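Local coordinates for thioredoxin-like protein (Klebsiella pneumoniae subsp. pneumoniae MGH 78578, PDB 3TY1), which is a putative aldose 1-epimerase with a supersandwich fold that probably binds carbohydrate, at the interface of chains A and B. Numbering follows the deposited sequence. Chains: chain A/B, Hypothetical aldose 1-epimerase.

Contact 1: the interface of chains A and B. Residues chain A 83, 85, 107, 110, 301, 303, 309; chain B 170-171.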
loop_
_atom_site.group_PDB
_atom_site.type_symbol
_atom_site.label_atom_id
_atom_site.label_comp_id
_atom_site.label_asym_id
_atom_site.label_seq_id
_atom_site.Cartn_x
_atom_site.Cartn_y
_atom_site.Cartn_z
ATOM N N TRP A 83 -15.605 -21.230 -4.466
ATOM C CA TRP A 83 -14.487 -22.054 -4.943
ATOM C C TRP A 83 -13.300 -21.920 -4.017
ATOM O O TRP A 83 -13.288 -21.064 -3.143
ATOM C CB TRP A 83 -14.104 -21.649 -6.370
ATOM C CG TRP A 83 -13.573 -20.206 -6.527
ATOM C CD1 TRP A 83 -14.253 -19.058 -6.348
ATOM C CD2 TRP A 83 -12.249 -19.832 -6.969
ATOM N NE1 TRP A 83 -13.434 -17.976 -6.603
ATOM C CE2 TRP A 83 -12.196 -18.431 -6.984
ATOM C CE3 TRP A 83 -11.096 -20.569 -7.329
ATOM C CZ2 TRP A 83 -11.023 -17.713 -7.353
ATOM C CZ3 TRP A 83 -9.939 -19.881 -7.683
ATOM C CH2 TRP A 83 -9.911 -18.457 -7.707
ATOM N N SER A 85 -9.595 -21.114 -3.880
ATOM C CA SER A 85 -8.456 -20.446 -4.500
ATOM C C SER A 85 -7.189 -20.749 -3.713
ATOM O O SER A 85 -7.267 -21.034 -2.504
ATOM C CB SER A 85 -8.731 -18.967 -4.482
ATOM O OG SER A 85 -7.650 -18.177 -4.889
ATOM N N LEU A 107 -4.661 -10.526 -8.837
ATOM C CA LEU A 107 -4.555 -11.966 -8.654
ATOM C C LEU A 107 -4.120 -12.400 -7.235
ATOM O O LEU A 107 -4.386 -13.522 -6.824
ATOM C CB LEU A 107 -3.643 -12.576 -9.710
ATOM C CG LEU A 107 -4.086 -12.545 -11.194
ATOM C CD1 LEU A 107 -2.932 -13.097 -12.031
ATOM C CD2 LEU A 107 -5.360 -13.340 -11.442
ATOM N N PHE A 110 -7.551 -12.749 -5.147
ATOM C CA PHE A 110 -8.744 -13.358 -5.754
ATOM C C PHE A 110 -9.114 -14.711 -5.217
ATOM O O PHE A 110 -8.419 -15.722 -5.458
ATOM C CB PHE A 110 -8.616 -13.388 -7.298
ATOM C CG PHE A 110 -9.832 -13.956 -8.021
ATOM C CD1 PHE A 110 -11.116 -13.623 -7.642
ATOM C CD2 PHE A 110 -9.676 -14.734 -9.154
ATOM C CE1 PHE A 110 -12.246 -14.113 -8.337
ATOM C CE2 PHE A 110 -10.775 -15.217 -9.836
ATOM C CZ PHE A 110 -12.057 -14.903 -9.428
ATOM N N TRP A 301 -16.466 -18.162 -18.188
ATOM C CA TRP A 301 -15.075 -18.432 -17.882
ATOM C C TRP A 301 -15.041 -19.891 -17.442
ATOM O O TRP A 301 -15.641 -20.219 -16.440
ATOM C CB TRP A 301 -14.596 -17.464 -16.755
ATOM C CG TRP A 301 -13.262 -17.732 -16.186
ATOM C CD1 TRP A 301 -12.110 -17.985 -16.876
ATOM C CD2 TRP A 301 -12.913 -17.762 -14.792
ATOM N NE1 TRP A 301 -11.069 -18.177 -15.994
ATOM C CE2 TRP A 301 -11.525 -18.013 -14.716
ATOM C CE3 TRP A 301 -13.631 -17.555 -13.600
ATOM C CZ2 TRP A 301 -10.847 -18.138 -13.485
ATOM C CZ3 TRP A 301 -12.951 -17.623 -12.379
ATOM C CH2 TRP A 301 -11.566 -17.920 -12.343
ATOM N N ASN A 303 -12.676 -22.459 -16.190
ATOM C CA ASN A 303 -11.330 -22.611 -15.619
ATOM C C ASN A 303 -11.255 -23.994 -14.994
ATOM O O ASN A 303 -11.123 -24.128 -13.769
ATOM C CB ASN A 303 -11.060 -21.462 -14.629
ATOM C CG ASN A 303 -9.567 -21.258 -14.342
ATOM O OD1 ASN A 303 -8.951 -20.379 -14.908
ATOM N ND2 ASN A 303 -8.982 -22.108 -13.494
ATOM N N GLN A 309 -4.884 -25.611 -8.596
ATOM C CA GLN A 309 -4.667 -24.461 -9.480
ATOM C C GLN A 309 -5.894 -23.571 -9.561
ATOM O O GLN A 309 -5.770 -22.367 -9.627
ATOM C CB GLN A 309 -4.277 -24.893 -10.874
ATOM C CG GLN A 309 -3.927 -23.757 -11.842
ATOM C CD GLN A 309 -2.519 -23.153 -11.616
ATOM O OE1 GLN A 309 -1.823 -23.497 -10.663
ATOM N NE2 GLN A 309 -2.127 -22.239 -12.498
ATOM N N PHE B 170 -3.163 -16.343 -7.438
ATOM C CA PHE B 170 -3.967 -17.134 -8.358
ATOM C C PHE B 170 -3.306 -17.066 -9.736
ATOM O O PHE B 170 -2.863 -15.999 -10.163
ATOM C CB PHE B 170 -5.401 -16.627 -8.422
ATOM C CG PHE B 170 -6.289 -17.368 -9.373
ATOM C CD1 PHE B 170 -6.460 -18.747 -9.265
ATOM C CD2 PHE B 170 -6.987 -16.680 -10.369
ATOM C CE1 PHE B 170 -7.269 -19.425 -10.163
ATOM C CE2 PHE B 170 -7.820 -17.359 -11.258
ATOM C CZ PHE B 170 -7.974 -18.713 -11.143
ATOM N N LYS B 171 -3.196 -18.231 -10.361
ATOM C CA LYS B 171 -2.591 -18.419 -11.699
ATOM C C LYS B 171 -1.083 -18.301 -11.763
ATOM O O LYS B 171 -0.509 -18.590 -12.807
ATOM C CB LYS B 171 -3.280 -17.550 -12.782
ATOM C CG LYS B 171 -4.620 -18.190 -13.168
ATOM C CD LYS B 171 -5.344 -17.495 -14.247
ATOM C CE LYS B 171 -6.602 -18.251 -14.603
ATOM N NZ LYS B 171 -6.495 -19.324 -15.624
HETATM O O HOH W 1 -3.653 -20.753 -9.232
HETATM O O HOH W 2 0.562 -21.037 -12.459
HETATM O O HOH W 3 -6.172 -21.938 -14.318
#
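The side-chain amino group NZ of B:Lys171 donates to the side-chain amide oxygen OD1 of A:Asn303 at 2.8 Å, in the carbonyl plane. Water 3, 2.9 Å from the same B:Lys171 NZ, also meets A:Asn303 ND2, so the oxygen of the amide meets NZ directly and its nitrogen through the water, which probably helps fix the orientation of the amide. The bend at the end of the lysine chain (chi4 -88°) turns NZ to the asparagine after CG has passed over the centre of one face of the neighbouring B:Phe170 ring. The other face of that phenyl takes the edge of A:Trp83, whose CZ3 stands 3.7 Å from B:Phe170 CE1 with the planes 69° apart. A:Phe110 makes a second edge-to-face pair, CD2 to B:Phe170 CD2 at 3.5 Å, and the rim of A:Trp301 meets the phenyl tip through CZ2. With CG anti to the backbone N (chi1 179°), the phenyl reaches deep between these aromatic groups. At its base, B:Phe170 N donates to A:Leu107 O at 3.1 Å from above the carbonyl plane, while the leucine side chain packs against B:Phe170 O. Water 1 joins B:Lys171 N to A:Gln309 O, and water 2 joins B:Lys171 O to A:Gln309 NE2. The two inserted residues belong to the turn between strands 159-169 and 173-183 of chain B; the chain A pocket combines strand 297-304, the 3-10 helix 105-108 and loops, in an interface that may not be biological.

Contact 2: the interface of chains A and B. Residues chain A 86; chain B 168-170, 174.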
loop_
_atom_site.group_PDB
_atom_site.type_symbol
_atom_site.label_atom_id
_atom_site.label_comp_id
_atom_site.label_asym_id
_atom_site.label_seq_id
_atom_site.Cartn_x
_atom_site.Cartn_y
_atom_site.Cartn_z
ATOM N N PRO A 86 -6.004 -20.667 -4.369
ATOM C CA PRO A 86 -4.780 -20.688 -3.578
ATOM C C PRO A 86 -4.643 -19.531 -2.585
ATOM O O PRO A 86 -3.847 -19.636 -1.661
ATOM C CB PRO A 86 -3.673 -20.603 -4.647
ATOM C CG PRO A 86 -4.342 -19.954 -5.866
ATOM C CD PRO A 86 -5.709 -20.579 -5.820
ATOM N N SER B 168 1.386 -16.610 -2.332
ATOM C CA SER B 168 0.270 -17.275 -2.938
ATOM C C SER B 168 -0.436 -16.304 -3.857
ATOM O O SER B 168 -0.916 -15.238 -3.420
ATOM C CB SER B 168 -0.726 -17.725 -1.859
ATOM O OG SER B 168 -0.130 -18.600 -0.940
ATOM N N THR B 169 -0.509 -16.671 -5.139
ATOM C CA THR B 169 -1.137 -15.813 -6.160
ATOM C C THR B 169 -1.891 -16.671 -7.169
ATOM O O THR B 169 -1.293 -17.577 -7.759
ATOM C CB THR B 169 -0.038 -14.988 -6.892
ATOM O OG1 THR B 169 0.738 -14.251 -5.954
ATOM C CG2 THR B 169 -0.613 -14.025 -7.952
ATOM N N PHE B 170 -3.163 -16.343 -7.438
ATOM C CA PHE B 170 -3.967 -17.134 -8.358
ATOM C C PHE B 170 -3.306 -17.066 -9.736
ATOM O O PHE B 170 -2.863 -15.999 -10.163
ATOM C CB PHE B 170 -5.401 -16.627 -8.422
ATOM C CG PHE B 170 -6.289 -17.368 -9.373
ATOM C CD1 PHE B 170 -6.460 -18.747 -9.265
ATOM C CD2 PHE B 170 -6.987 -16.680 -10.369
ATOM C CE1 PHE B 170 -7.269 -19.425 -10.163
ATOM C CE2 PHE B 170 -7.820 -17.359 -11.258
ATOM C CZ PHE B 170 -7.974 -18.713 -11.143
ATOM N N ASP B 174 2.181 -20.793 -5.637
ATOM C CA ASP B 174 1.783 -20.973 -4.268
ATOM C C ASP B 174 2.974 -21.532 -3.530
ATOM O O ASP B 174 3.041 -22.728 -3.253
ATOM C CB ASP B 174 0.566 -21.864 -4.117
ATOM C CG ASP B 174 -0.056 -21.784 -2.675
ATOM O OD1 ASP B 174 0.474 -20.997 -1.802
ATOM O OD2 ASP B 174 -1.022 -22.570 -2.438
HETATM O O HOH W 4 -2.830 -22.011 -0.615
#
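A:Pro86 packs CB, CG and CD of its pyrrolidine ring against a beta-hairpin of chain B, in a protein of the aldose 1-epimerase-like family, with its supersandwich of strands. A:Pro86 CG lies 3.8 Å from B:Phe170 CA, the alpha-carbon. On the phenyl itself, A:Pro86 CD comes to 4.0 Å from B:Phe170 CD1. Proline thus packs on the root of the aromatic side chain. Farther round the pyrrolidine, A:Pro86 CB lies 4.0 Å from the carboxylate oxygen B:Asp174 OD2, a van der Waals approach.

The backbone carbonyl of the proline continues the contact towards the two strands. A:Pro86 O is 3.7 Å from B:Ser168 CB, while water 4 connects the same oxygen, at 2.8 Å, to the aspartate. That water lies 2.6 Å from B:Asp174 OD2, making a short polar bridge between a main-chain carbonyl and a carboxylate. B:Thr169 takes a smaller part, presenting its backbone towards the pyrrolidine.

Behind this first shell, the hydroxyl OG of B:Ser168 donates to B:Asp174 OD1 at 2.6 Å, approaching from above the carboxylate plane, 46° out of it. The serine chi1 of -59° places OG beside its own backbone N, from where it spans to the opposite strand. A chi1 of -167° swings the carboxylate of B:Asp174 away from its main-chain nitrogen and towards that hydroxyl. One carboxylate oxygen is therefore tied within chain B while the other meets the bridging water, an arrangement that should restrain rotation of the group. B:Ser168 lies near the end of strand 159-169 and B:Asp174 near the start of strand 173-183, the pair of strands that carries the turn; A:Pro86 belongs to a loop of chain A.

Contacts 1 and 2 lie about 8 Å apart, measured between the centres of their C-alpha atoms, and share B:Phe170. Both use the same hairpin of chain B, strands 159-169 and 173-183: contact 1 takes its tip and contact 2 its flank. On chain A, A:Ser85 of contact 1 directly precedes A:Pro86 of contact 2, so one loop helps shape both the aromatic pocket and the surface beside it. Together they hold an inserted turn at its end and along its side. The chains are identical but not related by an exact two-fold, and the three-copy deposited assembly may not be the biological one.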